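Local coordinates for molinate hydrolase (Gulosibacter molinativorax, PDB 4UB9), which hydrolyses the thiocarbamate herbicide molinate, and is a zinc-containing member of the amidohydrolase family, at residues Leu219-Val224 / Glu262-Val267; Leu227-Leu232 / Val269-Arg274; Glu34-Val39 / Asn78-Asp83. All coordinates share one frame; numbering follows the deposited sequence.

Contact 1 (Leu219-Val224 / Glu262-Val267); sequences LPPAEV and ERVLDV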
loop_
_atom_site.group_PDB
_atom_site.type_symbol
_atom_site.label_atom_id
_atom_site.label_comp_id
_atom_site.label_asym_id
_atom_site.label_seq_id
_atom_site.Cartn_x
_atom_site.Cartn_y
_atom_site.Cartn_z
ATOM N N LEU A 219 -22.837 -5.672 19.406
ATOM C CA LEU A 219 -23.524 -6.140 20.612
ATOM C C LEU A 219 -24.978 -5.841 20.618
ATOM O O LEU A 219 -25.425 -4.921 19.937
ATOM C CB LEU A 219 -22.938 -5.490 21.857
ATOM C CG LEU A 219 -21.450 -5.759 22.143
ATOM C CD1 LEU A 219 -21.022 -4.988 23.384
ATOM C CD2 LEU A 219 -21.148 -7.235 22.305
ATOM N N PRO A 220 -25.755 -6.633 21.387
ATOM C CA PRO A 220 -27.179 -6.337 21.545
ATOM C C PRO A 220 -27.356 -5.290 22.627
ATOM O O PRO A 220 -26.468 -5.104 23.448
ATOM C CB PRO A 220 -27.777 -7.682 21.947
ATOM C CG PRO A 220 -26.672 -8.401 22.624
ATOM C CD PRO A 220 -25.382 -7.898 22.032
ATOM N N PRO A 221 -28.499 -4.619 22.642
ATOM C CA PRO A 221 -28.770 -3.491 23.514
ATOM C C PRO A 221 -28.552 -3.774 24.981
ATOM O O PRO A 221 -28.021 -2.939 25.718
ATOM C CB PRO A 221 -30.258 -3.208 23.276
ATOM C CG PRO A 221 -30.567 -3.767 21.959
ATOM C CD PRO A 221 -29.609 -4.893 21.713
ATOM N N ALA A 222 -28.984 -4.942 25.404
ATOM C CA ALA A 222 -28.858 -5.326 26.791
ATOM C C ALA A 222 -27.393 -5.427 27.238
ATOM O O ALA A 222 -27.079 -5.222 28.408
ATOM C CB ALA A 222 -29.558 -6.662 27.030
ATOM N N GLU A 223 -26.503 -5.782 26.326
ATOM C CA GLU A 223 -25.091 -5.851 26.668
ATOM C C GLU A 223 -24.404 -4.488 26.574
ATOM O O GLU A 223 -23.366 -4.271 27.196
ATOM C CB GLU A 223 -24.373 -6.853 25.797
ATOM C CG GLU A 223 -24.661 -8.267 26.216
ATOM C CD GLU A 223 -24.014 -9.306 25.303
ATOM O OE1 GLU A 223 -22.858 -9.111 24.854
ATOM O OE2 GLU A 223 -24.666 -10.345 25.051
ATOM N N VAL A 224 -24.941 -3.613 25.739
ATOM C CA VAL A 224 -24.365 -2.276 25.588
ATOM C C VAL A 224 -24.627 -1.434 26.830
ATOM O O VAL A 224 -23.780 -0.660 27.263
ATOM C CB VAL A 224 -24.961 -1.561 24.396
ATOM C CG1 VAL A 224 -24.542 -0.105 24.373
ATOM C CG2 VAL A 224 -24.524 -2.235 23.110
ATOM N N GLU A 262 -30.892 2.208 15.823
ATOM C CA GLU A 262 -31.607 3.260 16.595
ATOM C C GLU A 262 -31.906 2.800 18.002
ATOM O O GLU A 262 -31.798 3.529 18.963
ATOM C CB GLU A 262 -32.814 3.846 15.818
ATOM C CG GLU A 262 -32.246 4.505 14.525
ATOM C CD GLU A 262 -32.791 5.873 14.119
ATOM O OE1 GLU A 262 -33.468 6.520 14.931
ATOM O OE2 GLU A 262 -32.481 6.312 12.979
ATOM N N ARG A 263 -32.242 1.550 18.091
ATOM C CA ARG A 263 -32.471 0.873 19.356
ATOM C C ARG A 263 -31.280 0.956 20.321
ATOM O O ARG A 263 -31.425 1.219 21.510
ATOM C CB ARG A 263 -32.684 -0.579 18.973
ATOM C CG ARG A 263 -33.212 -1.489 20.020
ATOM C CD ARG A 263 -33.812 -2.681 19.295
ATOM N NE ARG A 263 -32.869 -3.786 19.150
ATOM C CZ ARG A 263 -33.118 -5.048 19.536
ATOM N NH1 ARG A 263 -34.268 -5.363 20.070
ATOM N NH2 ARG A 263 -32.212 -5.986 19.390
ATOM N N VAL A 264 -30.100 0.705 19.787
ATOM C CA VAL A 264 -28.871 0.731 20.608
ATOM C C VAL A 264 -28.476 2.180 20.901
ATOM O O VAL A 264 -28.029 2.535 21.979
ATOM C CB VAL A 264 -27.712 -0.009 19.911
ATOM C CG1 VAL A 264 -26.373 0.323 20.559
ATOM C CG2 VAL A 264 -27.958 -1.517 19.940
ATOM N N LEU A 265 -28.719 3.030 19.926
ATOM C CA LEU A 265 -28.510 4.462 20.122
ATOM C C LEU A 265 -29.390 4.992 21.250
ATOM O O LEU A 265 -28.964 5.738 22.117
ATOM C CB LEU A 265 -28.774 5.204 18.808
ATOM C CG LEU A 265 -28.480 6.688 18.807
ATOM C CD1 LEU A 265 -27.057 6.978 19.221
ATOM C CD2 LEU A 265 -28.745 7.209 17.399
ATOM N N ASP A 266 -30.630 4.552 21.263
ATOM C CA ASP A 266 -31.543 4.897 22.374
ATOM C C ASP A 266 -31.008 4.466 23.746
ATOM O O ASP A 266 -31.098 5.202 24.713
ATOM C CB ASP A 266 -32.937 4.328 22.137
ATOM C CG ASP A 266 -33.667 5.020 20.940
ATOM O OD1 ASP A 266 -33.220 6.112 20.458
ATOM O OD2 ASP A 266 -34.685 4.437 20.479
ATOM N N VAL A 267 -30.401 3.306 23.819
ATOM C CA VAL A 267 -29.789 2.883 25.080
ATOM C C VAL A 267 -28.702 3.842 25.518
ATOM O O VAL A 267 -28.618 4.236 26.667
ATOM C CB VAL A 267 -29.176 1.484 24.937
ATOM C CG1 VAL A 267 -28.279 1.152 26.102
ATOM C CG2 VAL A 267 -30.304 0.456 24.779
#
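R263 sets out with CG anti to its backbone N (chi1 -168°), then bends at chi3 (93°), and this turn lays its guanidinium beside the ring of P221. V264 and V267, each with CG1 anti to the backbone N and CG2 beside it, both offer that CG2 methyl to the same proline. P221 CG sits over a face of the R263 guanidinium, 3.6 Å from R263 NE and displaced toward the rim of the group, while P221 CD is 3.7 Å from R263 NH2. P221 CG also meets V264 CG2 at 4.0 Å, and P221 CB is likewise 4.0 Å from V267 CG2. One turn on, V224 crosses V264 at about a right angle, its CG2 4.1 Å from V264 CG1.

P221 opens helix 221-232, right after the N-cap position P220, whose carbonyl O accepts from both E223 N and V224 N. A glycine in place of P221 would remove the ring and would probably deprive the R263 guanidinium face and the two valine methyls of their shared partner, loosening the start of this helix against helix 262-275. The charged end of R263 is spent on a subunit boundary, NH2 forming a salt bridge with E287 of the second subunit, which also packs on P221 and V264. Between the two helices the contact is made by aliphatic groups and one guanidinium face, and the proline's approach over that face is compatible with R263 NH2 pairing with E287 of the second subunit.

Contact 2 (Leu227-Leu232 / Val269-Arg274); sequences LIREYL and VDEVRR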
loop_
_atom_site.group_PDB
_atom_site.type_symbol
_atom_site.label_atom_id
_atom_site.label_comp_id
_atom_site.label_asym_id
_atom_site.label_seq_id
_atom_site.Cartn_x
_atom_site.Cartn_y
_atom_site.Cartn_z
ATOM N N LEU A 227 -22.156 -1.357 29.730
ATOM C CA LEU A 227 -20.829 -0.857 29.283
ATOM C C LEU A 227 -20.804 0.667 29.234
ATOM O O LEU A 227 -19.901 1.299 29.786
ATOM C CB LEU A 227 -20.447 -1.424 27.943
ATOM C CG LEU A 227 -20.217 -2.947 27.951
ATOM C CD1 LEU A 227 -19.925 -3.431 26.531
ATOM C CD2 LEU A 227 -19.079 -3.359 28.864
ATOM N N ILE A 228 -21.832 1.246 28.631
ATOM C CA ILE A 228 -21.946 2.705 28.594
ATOM C C ILE A 228 -22.165 3.299 29.978
ATOM O O ILE A 228 -21.577 4.312 30.336
ATOM C CB ILE A 228 -23.019 3.235 27.644
ATOM C CG1 ILE A 228 -23.038 4.764 27.658
ATOM C CG2 ILE A 228 -24.414 2.727 28.002
ATOM C CD1 ILE A 228 -21.784 5.402 27.103
ATOM N N ARG A 229 -22.966 2.641 30.797
ATOM C CA ARG A 229 -23.167 3.113 32.151
ATOM C C ARG A 229 -21.884 3.130 32.958
ATOM O O ARG A 229 -21.559 4.100 33.630
ATOM C CB ARG A 229 -24.182 2.261 32.878
ATOM C CG ARG A 229 -24.435 2.812 34.253
ATOM C CD ARG A 229 -25.748 2.265 34.759
ATOM N NE ARG A 229 -26.101 2.884 36.016
ATOM C CZ ARG A 229 -27.181 2.584 36.725
ATOM N NH1 ARG A 229 -28.053 1.675 36.288
ATOM N NH2 ARG A 229 -27.398 3.216 37.877
ATOM N N GLU A 230 -21.159 2.044 32.885
ATOM C CA GLU A 230 -19.873 1.944 33.565
ATOM C C GLU A 230 -18.856 3.011 33.093
ATOM O O GLU A 230 -18.106 3.598 33.903
ATOM C CB GLU A 230 -19.316 0.540 33.337
ATOM C CG GLU A 230 -17.838 0.376 33.660
ATOM C CD GLU A 230 -17.295 -0.999 33.284
ATOM O OE1 GLU A 230 -17.586 -1.535 32.176
ATOM O OE2 GLU A 230 -16.552 -1.554 34.116
ATOM N N TYR A 231 -18.835 3.210 31.776
ATOM C CA TYR A 231 -17.976 4.220 31.170
ATOM C C TYR A 231 -18.283 5.592 31.765
ATOM O O TYR A 231 -17.413 6.266 32.240
ATOM C CB TYR A 231 -18.155 4.267 29.650
ATOM C CG TYR A 231 -17.344 5.381 29.043
ATOM C CD1 TYR A 231 -15.952 5.255 28.893
ATOM C CD2 TYR A 231 -17.934 6.584 28.685
ATOM C CE1 TYR A 231 -15.212 6.272 28.350
ATOM C CE2 TYR A 231 -17.204 7.611 28.136
ATOM C CZ TYR A 231 -15.843 7.459 27.988
ATOM O OH TYR A 231 -15.075 8.475 27.460
ATOM N N LEU A 232 -19.562 5.949 31.781
ATOM C CA LEU A 232 -19.989 7.221 32.310
ATOM C C LEU A 232 -19.606 7.360 33.777
ATOM O O LEU A 232 -19.276 8.441 34.231
ATOM C CB LEU A 232 -21.489 7.433 32.117
ATOM C CG LEU A 232 -21.889 7.568 30.643
ATOM C CD1 LEU A 232 -23.389 7.483 30.469
ATOM C CD2 LEU A 232 -21.409 8.869 30.037
ATOM N N VAL A 269 -28.163 7.005 24.587
ATOM C CA VAL A 269 -28.753 8.313 24.939
ATOM C C VAL A 269 -29.403 8.302 26.348
ATOM O O VAL A 269 -29.144 9.169 27.158
ATOM C CB VAL A 269 -29.758 8.769 23.878
ATOM C CG1 VAL A 269 -30.511 10.021 24.341
ATOM C CG2 VAL A 269 -29.009 9.058 22.582
ATOM N N ASP A 270 -30.202 7.286 26.608
ATOM C CA ASP A 270 -30.875 7.113 27.871
ATOM C C ASP A 270 -29.882 7.040 29.013
ATOM O O ASP A 270 -30.058 7.713 30.048
ATOM C CB ASP A 270 -31.779 5.878 27.784
ATOM C CG ASP A 270 -32.593 5.621 29.059
ATOM O OD1 ASP A 270 -33.395 6.542 29.315
ATOM O OD2 ASP A 270 -32.406 4.576 29.776
ATOM N N GLU A 271 -28.780 6.340 28.818
ATOM C CA GLU A 271 -27.763 6.271 29.901
ATOM C C GLU A 271 -27.013 7.594 30.157
ATOM O O GLU A 271 -26.542 7.853 31.268
ATOM C CB GLU A 271 -26.774 5.125 29.655
ATOM C CG GLU A 271 -27.433 3.770 29.829
ATOM C CD GLU A 271 -27.868 3.507 31.282
ATOM O OE1 GLU A 271 -27.225 4.029 32.202
ATOM O OE2 GLU A 271 -28.862 2.782 31.480
ATOM N N VAL A 272 -26.814 8.353 29.088
ATOM C CA VAL A 272 -26.155 9.646 29.194
ATOM C C VAL A 272 -27.062 10.575 29.953
ATOM O O VAL A 272 -26.616 11.273 30.874
ATOM C CB VAL A 272 -25.832 10.244 27.816
ATOM C CG1 VAL A 272 -25.393 11.674 27.954
ATOM C CG2 VAL A 272 -24.722 9.439 27.130
ATOM N N ARG A 273 -28.337 10.581 29.564
ATOM C CA ARG A 273 -29.371 11.387 30.267
ATOM C C ARG A 273 -29.429 11.000 31.733
ATOM O O ARG A 273 -29.304 11.849 32.611
ATOM C CB ARG A 273 -30.727 11.156 29.687
ATOM C CG ARG A 273 -31.126 12.041 28.525
ATOM C CD ARG A 273 -30.026 12.897 27.954
ATOM N NE ARG A 273 -30.401 13.388 26.630
ATOM C CZ ARG A 273 -29.993 14.540 26.110
ATOM N NH1 ARG A 273 -29.200 15.349 26.798
ATOM N NH2 ARG A 273 -30.391 14.895 24.901
ATOM N N ARG A 274 -29.491 9.703 31.989
ATOM C CA ARG A 274 -29.487 9.190 33.365
ATOM C C ARG A 274 -28.287 9.740 34.133
ATOM O O ARG A 274 -28.391 10.116 35.297
ATOM C CB ARG A 274 -29.504 7.660 33.375
ATOM C CG ARG A 274 -29.368 7.007 34.762
ATOM C CD ARG A 274 -29.051 5.487 34.804
ATOM N NE ARG A 274 -30.186 4.739 35.354
ATOM C CZ ARG A 274 -31.096 4.112 34.614
ATOM N NH1 ARG A 274 -31.016 4.114 33.292
ATOM N NH2 ARG A 274 -32.122 3.474 35.194
HETATM O O HOH W 1 -28.717 1.536 33.929
#
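Helices 221-232 and 262-275 run side by side here, their local axes 9.4 Å apart and inclined by 30°, and E271 stands between them. Its CG, anti to the carbonyl carbon, packs with CB against I228 as the two side chains slide past each other in opposite directions, E271 CG 3.7 Å from I228 CG2. A bend at chi2 (-66°) then swings the carboxylate to R229, which reaches out fully extended from CG to NE and crosses E271 obliquely. OE1 of E271 rests against its aliphatic part, 3.4 Å from R229 CD, and lies well out of the guanidinium plane, so no N-H of R229 points at it. R274, bent at chi3, brings NE over one face of the R229 guanidinium, offset toward the rim and 3.8 Å from R229 NH1. The two guanidinium planes are turned 27° from each other. Deeper down, L232 CD1 lies 3.3 Å from the carbonyl O of E271 and 4.1 Å from V272 CG2.

The like charges of R229 and R274 are close, and E271 probably offsets them. Its OE2 pairs with R274 NH1 at 3.1 Å, takes a salt bridge from R225 one turn earlier on the first helix, and receives a hydrogen bond from a water that weakly accepts from R229 NH1. With so many cationic partners round one buried carboxylate, E271 is likely to stay ionised, and R229 is joined to it by water and by electrostatics rather than by a direct salt bridge.

Contact 3 (Glu34-Val39 / Asn78-Asp83); sequences ETIAIV and NIRQID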
loop_
_atom_site.group_PDB
_atom_site.type_symbol
_atom_site.label_atom_id
_atom_site.label_comp_id
_atom_site.label_asym_id
_atom_site.label_seq_id
_atom_site.Cartn_x
_atom_site.Cartn_y
_atom_site.Cartn_z
ATOM N N GLU A 34 -7.792 34.319 42.870
ATOM C CA GLU A 34 -7.191 35.563 43.347
ATOM C C GLU A 34 -8.033 36.815 43.119
ATOM O O GLU A 34 -9.141 36.756 42.562
ATOM C CB GLU A 34 -5.839 35.713 42.721
ATOM C CG GLU A 34 -4.820 34.893 43.474
ATOM C CD GLU A 34 -3.471 34.954 42.842
ATOM O OE1 GLU A 34 -3.259 35.821 41.969
ATOM O OE2 GLU A 34 -2.637 34.105 43.203
ATOM N N THR A 35 -7.485 37.933 43.576
ATOM C CA THR A 35 -8.192 39.198 43.604
ATOM C C THR A 35 -7.526 40.211 42.687
ATOM O O THR A 35 -6.324 40.351 42.647
ATOM C CB THR A 35 -8.255 39.724 45.019
ATOM O OG1 THR A 35 -8.970 38.774 45.807
ATOM C CG2 THR A 35 -8.987 41.071 45.090
ATOM N N ILE A 36 -8.340 40.892 41.905
ATOM C CA ILE A 36 -7.837 41.793 40.868
ATOM C C ILE A 36 -8.968 42.696 40.373
ATOM O O ILE A 36 -10.159 42.367 40.491
ATOM C CB ILE A 36 -7.207 41.013 39.681
ATOM C CG1 ILE A 36 -6.318 41.910 38.799
ATOM C CG2 ILE A 36 -8.282 40.378 38.800
ATOM C CD1 ILE A 36 -5.324 41.165 37.921
ATOM N N ALA A 37 -8.589 43.833 39.799
ATOM C CA ALA A 37 -9.556 44.730 39.172
ATOM C C ALA A 37 -9.067 45.142 37.829
ATOM O O ALA A 37 -7.903 45.482 37.635
ATOM C CB ALA A 37 -9.781 45.955 40.023
ATOM N N ILE A 38 -9.993 45.148 36.898
ATOM C CA ILE A 38 -9.711 45.492 35.487
ATOM C C ILE A 38 -10.433 46.812 35.308
ATOM O O ILE A 38 -11.661 46.854 35.378
ATOM C CB ILE A 38 -10.279 44.456 34.469
ATOM C CG1 ILE A 38 -10.228 43.001 35.001
ATOM C CG2 ILE A 38 -9.595 44.586 33.127
ATOM C CD1 ILE A 38 -8.854 42.478 35.313
ATOM N N VAL A 39 -9.691 47.884 35.109
ATOM C CA VAL A 39 -10.310 49.221 35.212
ATOM C C VAL A 39 -10.367 50.028 33.907
ATOM O O VAL A 39 -9.382 50.175 33.170
ATOM C CB VAL A 39 -9.709 50.096 36.354
ATOM C CG1 VAL A 39 -9.489 49.271 37.603
ATOM C CG2 VAL A 39 -8.413 50.778 35.926
ATOM N N ASN A 78 -3.853 49.151 47.207
ATOM C CA ASN A 78 -3.185 47.866 47.575
ATOM C C ASN A 78 -3.717 46.607 46.827
ATOM O O ASN A 78 -3.234 45.487 47.026
ATOM C CB ASN A 78 -3.325 47.624 49.078
ATOM C CG ASN A 78 -4.745 47.258 49.474
ATOM O OD1 ASN A 78 -5.030 46.120 49.778
ATOM N ND2 ASN A 78 -5.645 48.231 49.455
ATOM N N ILE A 79 -4.731 46.822 45.989
ATOM C CA ILE A 79 -5.343 45.790 45.146
ATOM C C ILE A 79 -4.740 45.778 43.743
ATOM O O ILE A 79 -4.577 46.814 43.113
ATOM C CB ILE A 79 -6.876 45.970 45.043
ATOM C CG1 ILE A 79 -7.559 45.667 46.390
ATOM C CG2 ILE A 79 -7.453 45.087 43.945
ATOM C CD1 ILE A 79 -7.206 44.320 47.010
ATOM N N ARG A 80 -4.389 44.585 43.281
ATOM C CA ARG A 80 -3.783 44.399 41.959
ATOM C C ARG A 80 -4.731 44.908 40.893
ATOM O O ARG A 80 -5.929 44.630 40.937
ATOM C CB ARG A 80 -3.432 42.924 41.705
ATOM C CG ARG A 80 -1.975 42.579 41.970
ATOM C CD ARG A 80 -1.077 43.140 40.870
ATOM N NE ARG A 80 -1.253 42.439 39.590
ATOM C CZ ARG A 80 -0.690 41.275 39.274
ATOM N NH1 ARG A 80 0.096 40.651 40.147
ATOM N NH2 ARG A 80 -0.917 40.724 38.083
ATOM N N GLN A 81 -4.204 45.637 39.920
ATOM C CA GLN A 81 -5.062 46.247 38.904
ATOM C C GLN A 81 -4.522 46.157 37.529
ATOM O O GLN A 81 -3.321 46.173 37.311
ATOM C CB GLN A 81 -5.220 47.743 39.148
ATOM C CG GLN A 81 -5.720 48.117 40.511
ATOM C CD GLN A 81 -6.012 49.608 40.615
ATOM O OE1 GLN A 81 -6.149 50.307 39.604
ATOM N NE2 GLN A 81 -6.120 50.093 41.853
ATOM N N ILE A 82 -5.424 46.201 36.578
ATOM C CA ILE A 82 -5.019 46.301 35.199
ATOM C C ILE A 82 -5.672 47.535 34.644
ATOM O O ILE A 82 -6.888 47.727 34.753
ATOM C CB ILE A 82 -5.407 45.049 34.385
ATOM C CG1 ILE A 82 -4.512 43.872 34.796
ATOM C CG2 ILE A 82 -5.274 45.288 32.887
ATOM C CD1 ILE A 82 -5.033 42.508 34.348
ATOM N N ASP A 83 -4.866 48.324 33.967
ATOM C CA ASP A 83 -5.357 49.513 33.352
ATOM C C ASP A 83 -5.904 49.208 31.960
ATOM O O ASP A 83 -5.152 49.058 30.999
ATOM C CB ASP A 83 -4.253 50.568 33.268
ATOM C CG ASP A 83 -4.726 51.859 32.607
ATOM O OD1 ASP A 83 -5.955 52.121 32.568
ATOM O OD2 ASP A 83 -3.860 52.621 32.136
#
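The carbonyl O of A37 is gripped twice from the neighbouring strand: by the N-H of I82, 2.8 Å away and nearly along the C=O axis, and by a CA-H...O contact from Q81 CA at 3.2 Å. Next to it the N of A37 donates to R80 O, in the plane of that carbonyl, and one step on V39 N reaches I82 O at 2.8 Å in an almost straight bond (171°). A37 thus bonds through both its N and its O to the residues flanking Q81, the pattern of a parallel bridge.

Side chains alternate about this ladder. On the face of I38 and I82 the two isoleucines lie side by side, pointing the same way, with their CD1 methyls 3.9 Å apart. I36 comes obliquely to the same place: with CG1 anti to the backbone N (chi1 -163°), its CD1 ends 3.8 Å from I82 CD1, so that one methyl of I82 meets both neighbours. H466 and V468 also touch I82. The other face carries A37, Q81, V39 and D83, and there the extended Q81 chain crosses V39, its OE1 4.0 Å from V39 CG1. R80 forms a salt bridge with E473, and D83 OD1 accepts from the backbone N of Q85.

Strand 36-39 has strand 55-60 antiparallel on its far side, and 81-83 closes the four-stranded mixed sheet 63-69, 55-60, 36-39, 81-83. This is consistent with the small beta domain, formed from strands at both ends of the chain, that many amidohydrolases carry beside the TIM-barrel domain.

In the fold
Along the chain contact 3 closes before the other two open, and it lies about 54 Å from contact 1 and 44 Å from contact 2, centre to centre. Contacts 1 and 2 are two levels of one interface between helices 221-232 and 262-275: their segments alternate in sequence, their centres are 11 Å apart, and they touch where L219 CD1 meets L227 CD1 at 3.7 Å. Contact 1 faces a second subunit, whereas contact 2 backs onto strands 174-175 and 279-282 of the parallel sheet, the latter ending at the zinc ligand H282. The protein thus keeps its N-terminal beta sheet well apart from this helical layer of the amidohydrolase domain.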